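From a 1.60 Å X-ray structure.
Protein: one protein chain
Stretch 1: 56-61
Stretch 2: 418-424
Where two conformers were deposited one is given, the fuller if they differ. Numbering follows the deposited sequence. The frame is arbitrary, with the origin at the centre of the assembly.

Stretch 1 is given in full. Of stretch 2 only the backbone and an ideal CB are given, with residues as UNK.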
# COMPACT_ATOMS: atom_id res chain seq x y z
N THR A 56 4.20 14.95 8.94
CA THR A 56 2.88 14.64 9.49
C THR A 56 1.77 14.90 8.46
O THR A 56 1.70 15.97 7.84
CB THR A 56 2.61 15.47 10.76
OG1 THR A 56 3.58 15.16 11.76
CG2 THR A 56 1.22 15.21 11.31
N MET A 57 0.89 13.92 8.28
CA MET A 57 -0.27 14.08 7.40
C MET A 57 -1.18 15.19 7.88
O MET A 57 -1.45 15.26 9.07
CB MET A 57 -1.07 12.78 7.38
CG MET A 57 -2.15 12.72 6.32
SD MET A 57 -3.01 11.13 6.36
CE MET A 57 -4.37 11.49 5.22
N PRO A 58 -1.67 16.05 6.97
CA PRO A 58 -2.70 17.02 7.33
C PRO A 58 -3.84 16.38 8.05
O PRO A 58 -4.23 15.25 7.75
CB PRO A 58 -3.12 17.61 5.99
CG PRO A 58 -1.92 17.43 5.09
CD PRO A 58 -1.21 16.21 5.58
N THR A 59 -4.39 17.10 9.04
CA THR A 59 -5.43 16.58 9.89
C THR A 59 -6.74 16.43 9.13
O THR A 59 -7.21 17.38 8.48
CB THR A 59 -5.58 17.49 11.12
OG1 THR A 59 -4.37 17.48 11.90
CG2 THR A 59 -6.73 17.07 12.01
N VAL A 60 -7.32 15.23 9.19
CA VAL A 60 -8.55 14.91 8.48
C VAL A 60 -9.74 15.35 9.32
O VAL A 60 -9.79 15.03 10.50
CB VAL A 60 -8.65 13.41 8.20
CG1 VAL A 60 -9.94 13.04 7.52
CG2 VAL A 60 -7.49 13.02 7.28
N PRO A 61 -10.71 16.04 8.71
CA PRO A 61 -11.86 16.40 9.57
C PRO A 61 -12.70 15.20 9.96
O PRO A 61 -12.81 14.24 9.21
CB PRO A 61 -12.68 17.35 8.71
CG PRO A 61 -12.31 17.01 7.33
CD PRO A 61 -10.84 16.64 7.37
N UNK A 418 -5.24 7.83 14.49
CA UNK A 418 -5.63 6.71 13.63
C UNK A 418 -6.42 7.16 12.40
O UNK A 418 -7.20 6.39 11.84
CB UNK A 418 -6.46 5.71 14.43
N UNK A 419 -6.23 8.41 11.97
CA UNK A 419 -7.08 8.99 10.93
C UNK A 419 -6.90 8.35 9.58
O UNK A 419 -7.76 8.50 8.72
CB UNK A 419 -6.81 10.49 10.81
N UNK A 420 -5.76 7.69 9.38
CA UNK A 420 -5.38 7.18 8.08
C UNK A 420 -4.56 5.90 8.24
O UNK A 420 -3.73 5.78 9.15
CB UNK A 420 -4.59 8.23 7.30
N UNK A 421 -4.81 4.95 7.35
CA UNK A 421 -3.99 3.75 7.24
C UNK A 421 -4.01 3.19 5.80
O UNK A 421 -4.73 3.71 4.93
CB UNK A 421 -4.48 2.69 8.23
N UNK A 422 -3.14 2.19 5.58
CA UNK A 422 -2.95 1.54 4.29
C UNK A 422 -2.71 2.53 3.16
O UNK A 422 -3.22 2.38 2.03
CB UNK A 422 -4.17 0.67 3.96
N UNK A 423 -1.87 3.51 3.45
CA UNK A 423 -1.57 4.55 2.51
C UNK A 423 -0.93 3.94 1.25
O UNK A 423 -0.30 2.87 1.29
CB UNK A 423 -0.65 5.60 3.15
N UNK A 424 -1.09 4.65 0.15
CA UNK A 424 -0.53 4.23 -1.12
C UNK A 424 -0.07 5.46 -1.85
O UNK A 424 -0.84 6.41 -2.04
CB UNK A 424 -1.54 3.44 -1.95

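Position 418 lies out of reach of stretch 1, so the contact does not restrict the choice. The deposited residue is Phe-418, and it makes no contact here.

Position 419 is the most informative. Its CA-to-CB bond points toward stretch 1, and the ideal CB is 4.3 Å from Val-60 CB. Pro-58 O and Val-60 N both lie ahead of the CB, one an acceptor and the other a donor. A side chain carrying both a donor and an acceptor at its end would suit, with enough length to reach them. Glutamine has the reach for both; asparagine is too short to bond Pro-58 O as well as Val-60 N. A purely apolar chain could pack on Val-60 but would leave both backbone groups without a partner from this position. The deposited residue is Gln-419, with chi1 p and chi2 t. Gln-419 NE2 donates to Pro-58 O at 2.9 Å, and Gln-419 OE1 accepts from Val-60 N at 2.9 Å, the latter almost straight at 175°. The amide thus reads the backbone on both sides of Thr-59. Gln-419 NE2 also makes a weak hydrogen bond to Met-57 SD at 3.5 Å. Val-60 CG2 packs against Gln-419 CD at 3.6 Å. A water bridges the two stretches, its O donating to Val-60 O at 2.8 Å and to Gln-419 OE1 at 2.7 Å.

Position 420 also points toward stretch 1, but space is short. The ideal CB is already 3.4 Å from Met-57 SD. Phi and psi of -148/141 are extended. A small residue suits best, such as alanine, serine or glycine; a longer chain would have to steer around the sulfur. The deposited residue is Ala-420. Ala-420 CB makes an apolar contact with Met-57 SD at 3.4 Å.

Position 421 points away, so stretch 1 sets no preference. It is Tyr-421, whose OH is hydrogen-bonded elsewhere in the structure.

Position 422 is where the chain turns a corner. The positive phi (51/43) favours glycine, asparagine or aspartate, though others can adopt it. It is Ser-422, without contact to stretch 1.

Position 423 points toward stretch 1, but its ideal CB has nothing there within 5.5 Å. Only a longer side chain could reach Met-57; a ring or a long aliphatic chain would do. The deposited residue is His-423, chi1 m. His-423 NE2 comes within 4.0 Å of Met-57 SD, which approaches the ring obliquely, 5.0 Å from the centroid.

Position 424 is out of reach. It is Tyr-424, in the strand.

Stretch 2 418-424: FQAYSHY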
# COMPACT_ATOMS: atom_id res chain seq x y z
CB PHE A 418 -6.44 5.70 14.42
CG PHE A 418 -5.73 5.16 15.64
CD1 PHE A 418 -4.62 4.33 15.50
CD2 PHE A 418 -6.17 5.46 16.92
CE1 PHE A 418 -3.97 3.80 16.60
CE2 PHE A 418 -5.52 4.93 18.03
CZ PHE A 418 -4.41 4.12 17.87
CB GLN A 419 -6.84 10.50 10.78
CG GLN A 419 -5.47 10.85 10.21
CD GLN A 419 -5.26 12.34 10.04
OE1 GLN A 419 -5.91 13.17 10.70
NE2 GLN A 419 -4.38 12.70 9.13
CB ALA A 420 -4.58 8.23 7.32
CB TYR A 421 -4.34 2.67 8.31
CG TYR A 421 -3.14 1.82 8.60
CD1 TYR A 421 -2.01 2.38 9.17
CD2 TYR A 421 -3.10 0.48 8.23
CE1 TYR A 421 -0.87 1.63 9.40
CE2 TYR A 421 -1.95 -0.28 8.42
CZ TYR A 421 -0.84 0.29 9.02
OH TYR A 421 0.33 -0.43 9.25
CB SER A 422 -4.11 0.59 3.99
OG SER A 422 -4.14 -0.42 4.99
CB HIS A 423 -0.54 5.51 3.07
CG HIS A 423 -0.91 6.17 4.36
ND1 HIS A 423 -1.17 5.47 5.52
CD2 HIS A 423 -1.01 7.48 4.67
CE1 HIS A 423 -1.42 6.33 6.49
NE2 HIS A 423 -1.33 7.55 6.00
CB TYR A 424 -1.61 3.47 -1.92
CG TYR A 424 -1.11 3.05 -3.27
CD1 TYR A 424 -0.36 1.89 -3.43
CD2 TYR A 424 -1.36 3.82 -4.38
CE1 TYR A 424 0.15 1.52 -4.66
CE2 TYR A 424 -0.87 3.46 -5.63
CZ TYR A 424 -0.14 2.31 -5.77
OH TYR A 424 0.36 1.91 -7.01
O HOH W 1 -8.09 13.62 12.23
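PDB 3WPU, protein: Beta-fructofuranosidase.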